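Local coordinates for putative hemin storage protein (Bordetella bronchiseptica, PDB 6AU1) that cleaves deacetylated poly-beta-1,6-N-acetylglucosamine, a biofilm polysaccharide, through the glycoside hydrolase domain that makes up this chain, at residues A[44-49]-A[80-85]; A[73-78]-A[88-93]. All coordinates share one frame; numbering follows the deposited sequence.

Contact 1 (A[44-49]-A[80-85])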
loop_
_atom_site.group_PDB
_atom_site.type_symbol
_atom_site.label_atom_id
_atom_site.label_comp_id
_atom_site.label_asym_id
_atom_site.label_seq_id
_atom_site.Cartn_x
_atom_site.Cartn_y
_atom_site.Cartn_z
ATOM N N VAL A 44 11.255 -7.228 -2.540
ATOM C CA VAL A 44 11.256 -5.927 -1.874
ATOM C C VAL A 44 10.126 -5.078 -2.436
ATOM O O VAL A 44 9.986 -4.943 -3.656
ATOM C CB VAL A 44 12.604 -5.196 -2.044
ATOM C CG1 VAL A 44 12.498 -3.720 -1.586
ATOM C CG2 VAL A 44 13.677 -5.944 -1.274
ATOM N N TYR A 45 9.308 -4.526 -1.543
ATOM C CA TYR A 45 8.272 -3.585 -1.934
ATOM C C TYR A 45 8.876 -2.188 -1.860
ATOM O O TYR A 45 9.112 -1.685 -0.769
ATOM C CB TYR A 45 7.054 -3.684 -1.010
ATOM C CG TYR A 45 6.273 -4.983 -1.106
ATOM C CD1 TYR A 45 6.553 -5.931 -2.083
ATOM C CD2 TYR A 45 5.214 -5.230 -0.238
ATOM C CE1 TYR A 45 5.814 -7.118 -2.161
ATOM C CE2 TYR A 45 4.474 -6.395 -0.312
ATOM C CZ TYR A 45 4.770 -7.329 -1.276
ATOM O OH TYR A 45 4.020 -8.486 -1.339
ATOM N N LEU A 46 9.145 -1.586 -3.014
ATOM C CA LEU A 46 10.009 -0.416 -3.065
ATOM C C LEU A 46 9.223 0.881 -3.333
ATOM O O LEU A 46 8.572 1.024 -4.364
ATOM C CB LEU A 46 11.088 -0.630 -4.140
ATOM C CG LEU A 46 12.168 0.452 -4.178
ATOM C CD1 LEU A 46 12.979 0.418 -2.880
ATOM C CD2 LEU A 46 13.082 0.217 -5.387
ATOM N N GLN A 47 9.299 1.816 -2.387
ATOM C CA GLN A 47 8.623 3.115 -2.494
ATOM C C GLN A 47 9.005 3.853 -3.775
ATOM O O GLN A 47 10.192 4.070 -4.027
ATOM C CB GLN A 47 8.990 3.972 -1.284
ATOM C CG GLN A 47 8.068 5.166 -1.034
ATOM C CD GLN A 47 8.626 6.093 0.034
ATOM O OE1 GLN A 47 9.826 6.104 0.294
ATOM N NE2 GLN A 47 7.757 6.898 0.642
ATOM N N ALA A 48 8.013 4.258 -4.573
ATOM C CA ALA A 48 8.308 4.971 -5.818
ATOM C C ALA A 48 7.939 6.453 -5.719
ATOM O O ALA A 48 8.193 7.230 -6.649
ATOM C CB ALA A 48 7.569 4.309 -6.996
ATOM N N PHE A 49 7.341 6.818 -4.583
ATOM C CA PHE A 49 6.868 8.185 -4.304
ATOM C C PHE A 49 7.590 8.755 -3.081
ATOM O O PHE A 49 8.153 8.001 -2.286
ATOM C CB PHE A 49 5.347 8.178 -4.068
ATOM C CG PHE A 49 4.922 7.380 -2.857
ATOM C CD1 PHE A 49 4.847 5.992 -2.913
ATOM C CD2 PHE A 49 4.602 8.022 -1.664
ATOM C CE1 PHE A 49 4.449 5.245 -1.802
ATOM C CE2 PHE A 49 4.214 7.293 -0.548
ATOM C CZ PHE A 49 4.135 5.894 -0.615
ATOM N N TRP A 80 16.954 -1.673 -10.080
ATOM C CA TRP A 80 17.919 -2.486 -10.825
ATOM C C TRP A 80 18.981 -3.093 -9.902
ATOM O O TRP A 80 19.390 -4.245 -10.082
ATOM C CB TRP A 80 18.606 -1.659 -11.934
ATOM C CG TRP A 80 17.869 -1.678 -13.257
ATOM C CD1 TRP A 80 17.422 -0.593 -13.972
ATOM C CD2 TRP A 80 17.476 -2.838 -14.005
ATOM N NE1 TRP A 80 16.794 -1.015 -15.127
ATOM C CE2 TRP A 80 16.812 -2.385 -15.167
ATOM C CE3 TRP A 80 17.637 -4.216 -13.813
ATOM C CZ2 TRP A 80 16.304 -3.262 -16.124
ATOM C CZ3 TRP A 80 17.128 -5.080 -14.762
ATOM C CH2 TRP A 80 16.473 -4.600 -15.904
ATOM N N GLN A 81 19.440 -2.327 -8.916
ATOM C CA GLN A 81 20.498 -2.844 -8.053
ATOM C C GLN A 81 19.972 -3.932 -7.131
ATOM O O GLN A 81 20.673 -4.909 -6.881
ATOM C CB GLN A 81 21.147 -1.730 -7.241
ATOM C CG GLN A 81 21.937 -0.766 -8.110
ATOM C CD GLN A 81 23.129 -0.167 -7.401
ATOM O OE1 GLN A 81 23.644 -0.733 -6.437
ATOM N NE2 GLN A 81 23.580 0.988 -7.878
ATOM N N LEU A 82 18.754 -3.755 -6.615
ATOM C CA LEU A 82 18.115 -4.824 -5.849
ATOM C C LEU A 82 17.987 -6.100 -6.679
ATOM O O LEU A 82 18.325 -7.194 -6.205
ATOM C CB LEU A 82 16.737 -4.379 -5.349
ATOM C CG LEU A 82 16.773 -3.464 -4.127
ATOM C CD1 LEU A 82 15.381 -2.919 -3.862
ATOM C CD2 LEU A 82 17.294 -4.214 -2.899
ATOM N N LYS A 83 17.526 -5.963 -7.923
ATOM C CA LYS A 83 17.337 -7.132 -8.782
ATOM C C LYS A 83 18.652 -7.833 -9.103
ATOM O O LYS A 83 18.759 -9.058 -8.982
ATOM C CB LYS A 83 16.626 -6.743 -10.087
ATOM C CG LYS A 83 15.163 -6.354 -9.870
ATOM C CD LYS A 83 14.421 -6.091 -11.179
ATOM C CE LYS A 83 14.332 -7.343 -12.049
ATOM N NZ LYS A 83 13.667 -8.494 -11.368
ATOM N N THR A 84 19.653 -7.060 -9.507
ATOM C CA THR A 84 20.878 -7.654 -10.020
ATOM C C THR A 84 21.880 -8.025 -8.932
ATOM O O THR A 84 22.592 -9.023 -9.065
ATOM C CB THR A 84 21.564 -6.717 -11.032
ATOM O OG1 THR A 84 21.963 -5.505 -10.379
ATOM C CG2 THR A 84 20.604 -6.387 -12.155
ATOM N N ARG A 85 21.950 -7.234 -7.867
ATOM C CA ARG A 85 22.957 -7.468 -6.830
ATOM C C ARG A 85 22.416 -8.300 -5.663
ATOM O O ARG A 85 23.137 -9.126 -5.103
ATOM C CB ARG A 85 23.520 -6.140 -6.306
ATOM C CG ARG A 85 24.208 -5.275 -7.370
ATOM C CD ARG A 85 24.940 -4.082 -6.760
ATOM N NE ARG A 85 25.593 -3.272 -7.792
ATOM C CZ ARG A 85 26.444 -2.277 -7.551
ATOM N NH1 ARG A 85 26.761 -1.953 -6.305
ATOM N NH2 ARG A 85 26.984 -1.609 -8.564
#

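Contact 2 (A[73-78]-A[88-93])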
loop_
_atom_site.group_PDB
_atom_site.type_symbol
_atom_site.label_atom_id
_atom_site.label_comp_id
_atom_site.label_asym_id
_atom_site.label_seq_id
_atom_site.Cartn_x
_atom_site.Cartn_y
_atom_site.Cartn_z
ATOM N N ASP A 73 15.889 11.087 -9.254
ATOM C CA ASP A 73 15.679 9.992 -10.197
ATOM C C ASP A 73 16.276 8.728 -9.597
ATOM O O ASP A 73 17.432 8.385 -9.871
ATOM C CB ASP A 73 16.318 10.309 -11.555
ATOM C CG ASP A 73 15.813 9.412 -12.666
ATOM O OD1 ASP A 73 15.124 8.408 -12.374
ATOM O OD2 ASP A 73 16.114 9.704 -13.846
ATOM N N LEU A 74 15.491 8.032 -8.776
ATOM C CA LEU A 74 16.077 7.069 -7.857
ATOM C C LEU A 74 15.437 5.693 -7.939
ATOM O O LEU A 74 16.101 4.690 -7.686
ATOM C CB LEU A 74 15.974 7.611 -6.423
ATOM C CG LEU A 74 16.661 6.875 -5.279
ATOM C CD1 LEU A 74 18.141 6.683 -5.565
ATOM C CD2 LEU A 74 16.469 7.681 -3.986
ATOM N N PHE A 75 14.144 5.626 -8.255
ATOM C CA PHE A 75 13.477 4.323 -8.236
ATOM C C PHE A 75 14.110 3.332 -9.221
ATOM O O PHE A 75 14.370 2.175 -8.865
ATOM C CB PHE A 75 11.978 4.446 -8.540
ATOM C CG PHE A 75 11.268 3.122 -8.501
ATOM C CD1 PHE A 75 10.822 2.606 -7.296
ATOM C CD2 PHE A 75 11.109 2.365 -9.656
ATOM C CE1 PHE A 75 10.176 1.363 -7.240
ATOM C CE2 PHE A 75 10.487 1.119 -9.618
ATOM C CZ PHE A 75 10.021 0.612 -8.406
ATOM N N ASN A 76 14.352 3.766 -10.456
ATOM C CA ASN A 76 14.889 2.845 -11.455
ATOM C C ASN A 76 16.223 2.243 -11.004
ATOM O O ASN A 76 16.450 1.037 -11.148
ATOM C CB ASN A 76 15.058 3.536 -12.822
ATOM C CG ASN A 76 16.166 4.590 -12.828
ATOM O OD1 ASN A 76 16.201 5.476 -11.970
ATOM N ND2 ASN A 76 17.091 4.487 -13.799
ATOM N N ARG A 77 17.107 3.063 -10.449
ATOM C CA ARG A 77 18.441 2.539 -10.154
ATOM C C ARG A 77 18.446 1.663 -8.890
ATOM O O ARG A 77 19.183 0.687 -8.825
ATOM C CB ARG A 77 19.461 3.675 -10.055
ATOM C CG ARG A 77 19.367 4.530 -8.814
ATOM C CD ARG A 77 19.835 5.967 -9.121
ATOM N NE ARG A 77 21.048 6.036 -9.950
ATOM C CZ ARG A 77 22.290 6.127 -9.478
ATOM N NH1 ARG A 77 22.509 6.142 -8.169
ATOM N NH2 ARG A 77 23.320 6.204 -10.318
ATOM N N VAL A 78 17.583 1.961 -7.925
ATOM C CA VAL A 78 17.495 1.114 -6.735
ATOM C C VAL A 78 16.841 -0.210 -7.104
ATOM O O VAL A 78 17.275 -1.271 -6.652
ATOM C CB VAL A 78 16.731 1.807 -5.605
ATOM C CG1 VAL A 78 16.570 0.881 -4.402
ATOM C CG2 VAL A 78 17.476 3.098 -5.209
ATOM N N VAL A 88 16.558 -10.164 -5.653
ATOM C CA VAL A 88 15.174 -10.185 -5.192
ATOM C C VAL A 88 14.243 -9.657 -6.268
ATOM O O VAL A 88 14.673 -8.920 -7.152
ATOM C CB VAL A 88 14.976 -9.317 -3.920
ATOM C CG1 VAL A 88 15.878 -9.796 -2.804
ATOM C CG2 VAL A 88 15.240 -7.831 -4.230
ATOM N N MET A 89 12.971 -10.034 -6.192
ATOM C CA MET A 89 11.941 -9.398 -7.000
ATOM C C MET A 89 11.671 -7.997 -6.456
ATOM O O MET A 89 11.820 -7.754 -5.259
ATOM C CB MET A 89 10.659 -10.230 -6.996
ATOM C CG MET A 89 10.831 -11.604 -7.610
ATOM S SD MET A 89 11.158 -11.502 -9.378
ATOM C CE MET A 89 9.530 -11.856 -10.031
ATOM N N VAL A 90 11.287 -7.075 -7.326
ATOM C CA VAL A 90 10.996 -5.715 -6.863
ATOM C C VAL A 90 9.595 -5.305 -7.264
ATOM O O VAL A 90 9.238 -5.392 -8.440
ATOM C CB VAL A 90 12.009 -4.683 -7.413
ATOM C CG1 VAL A 90 11.563 -3.245 -7.038
ATOM C CG2 VAL A 90 13.398 -4.979 -6.881
ATOM N N TYR A 91 8.796 -4.865 -6.288
ATOM C CA TYR A 91 7.474 -4.320 -6.584
ATOM C C TYR A 91 7.533 -2.810 -6.476
ATOM O O TYR A 91 8.139 -2.288 -5.540
ATOM C CB TYR A 91 6.404 -4.817 -5.598
ATOM C CG TYR A 91 5.978 -6.266 -5.683
ATOM C CD1 TYR A 91 6.902 -7.287 -5.823
ATOM C CD2 TYR A 91 4.635 -6.610 -5.552
ATOM C CE1 TYR A 91 6.497 -8.624 -5.863
ATOM C CE2 TYR A 91 4.224 -7.933 -5.586
ATOM C CZ TYR A 91 5.160 -8.934 -5.744
ATOM O OH TYR A 91 4.761 -10.253 -5.780
ATOM N N ALA A 92 6.897 -2.108 -7.408
ATOM C CA ALA A 92 6.761 -0.666 -7.282
ATOM C C ALA A 92 5.602 -0.361 -6.349
ATOM O O ALA A 92 4.478 -0.775 -6.603
ATOM C CB ALA A 92 6.539 -0.015 -8.647
ATOM N N TRP A 93 5.895 0.346 -5.262
ATOM C CA TRP A 93 4.891 0.735 -4.275
ATOM C C TRP A 93 4.483 2.184 -4.576
ATOM O O TRP A 93 5.311 3.097 -4.498
ATOM C CB TRP A 93 5.481 0.554 -2.868
ATOM C CG TRP A 93 4.761 1.190 -1.731
ATOM C CD1 TRP A 93 3.410 1.410 -1.607
ATOM C CD2 TRP A 93 5.364 1.701 -0.541
ATOM N NE1 TRP A 93 3.147 2.022 -0.402
ATOM C CE2 TRP A 93 4.329 2.217 0.266
ATOM C CE3 TRP A 93 6.688 1.770 -0.075
ATOM C CZ2 TRP A 93 4.570 2.806 1.512
ATOM C CZ3 TRP A 93 6.928 2.367 1.165
ATOM C CH2 TRP A 93 5.867 2.866 1.945
#

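Contact 1 (A[44-49]-A[80-85])
Leu82, reaching out from helix 75-86, meets Val44 and Leu46 of strand 43-47, and its CD1 makes the closest approaches. CD1 lies 3.8 Å from Val44 CG1 and 4.2 Å from Leu46 CD2, touching two residues that point to the same side of the strand. The Val44 and Leu82 side chains cross at about a right angle. Val44 brings CG1 to this position by setting it anti to its own backbone nitrogen (chi1 169°), while Leu82 is stretched out, with CD1 trans along its chain (chi2 171°). Ile33 of helix 22-39 also packs on Leu82, and Val12 of strand 8-12 on both Val44 and Leu46, so the apolar layer is buried.

The helix carries polar bonds of its own as well: Trp80 O accepts Thr84 N and Thr84 OG1, each at 2.9 Å, from opposite faces of its carbonyl plane. Lys83 NZ forms a salt bridge with Asp155, linking the helix to the loop after helix 135-151.

Leucine and valine side chains packed between a parallel strand and the helix that covers it form the outer hydrophobic layer of a TIM barrel, the fold expected for this family.

Contact 2 (A[73-78]-A[88-93])
The ring of Phe75, in the first turn of helix 75-86, points its far corner at the backbone of strand 89-94. CZ comes to 3.5 Å from Ala92 CB. On the same side of the ring, CE1 follows at 4.0 Å from Ala92 CA. Ala92 CB meets the ring obliquely, neither over its face nor at its edge, and this small methyl lets the ring come close to the chain. Val90 also lies obliquely to the ring, its CG1 4.4 Å from Phe75 CZ. Between these two residues, Tyr91 O sits at the ring edge, near its plane, 4.5 Å from CZ. Phe75 reaches this far because its CG is anti to the backbone nitrogen (chi1 -179°), which swings the ring off the helix toward the strand.

Other residues wrap the ring: Leu46 and Ala48, with Leu14 and Ala152. Leu74 occupies the N-cap, its carbonyl oxygen accepting Val78 N at 3.1 Å, so Phe75 stands right at the start of the helix.

Tyr91 turns its side chain away from the helix to meet the ring of Tyr45. The end of the Trp93 side chain also leads away, packing edge-to-face against Phe49 and Tyr335. Strand residues alternating between a covering helix and the aromatic interior are what a TIM barrel is built from, here at the third strand in chain order.

How the contacts relate
The four segments alternate along the chain, 44-49, 73-78, 80-85 and 88-93, so the two contacts interleave, with centres only about 3 Å apart. Both use helix 75-86: contact 2 holds its first turn against strand 89-94, and contact 1 its later turns against strand 43-47. Those strands are parallel neighbours in the barrel sheet, probably hydrogen-bonded from Leu46 N to Tyr91 O (2.8 Å) and from Val44 N to Met89 O. Strand, helix and strand thus make a beta-alpha-beta crossover, the repeating unit of a TIM barrel, with the helix lying over the pair. Together the contacts make up part of the packing between barrel strands and an outer helix in the glycoside hydrolase domain.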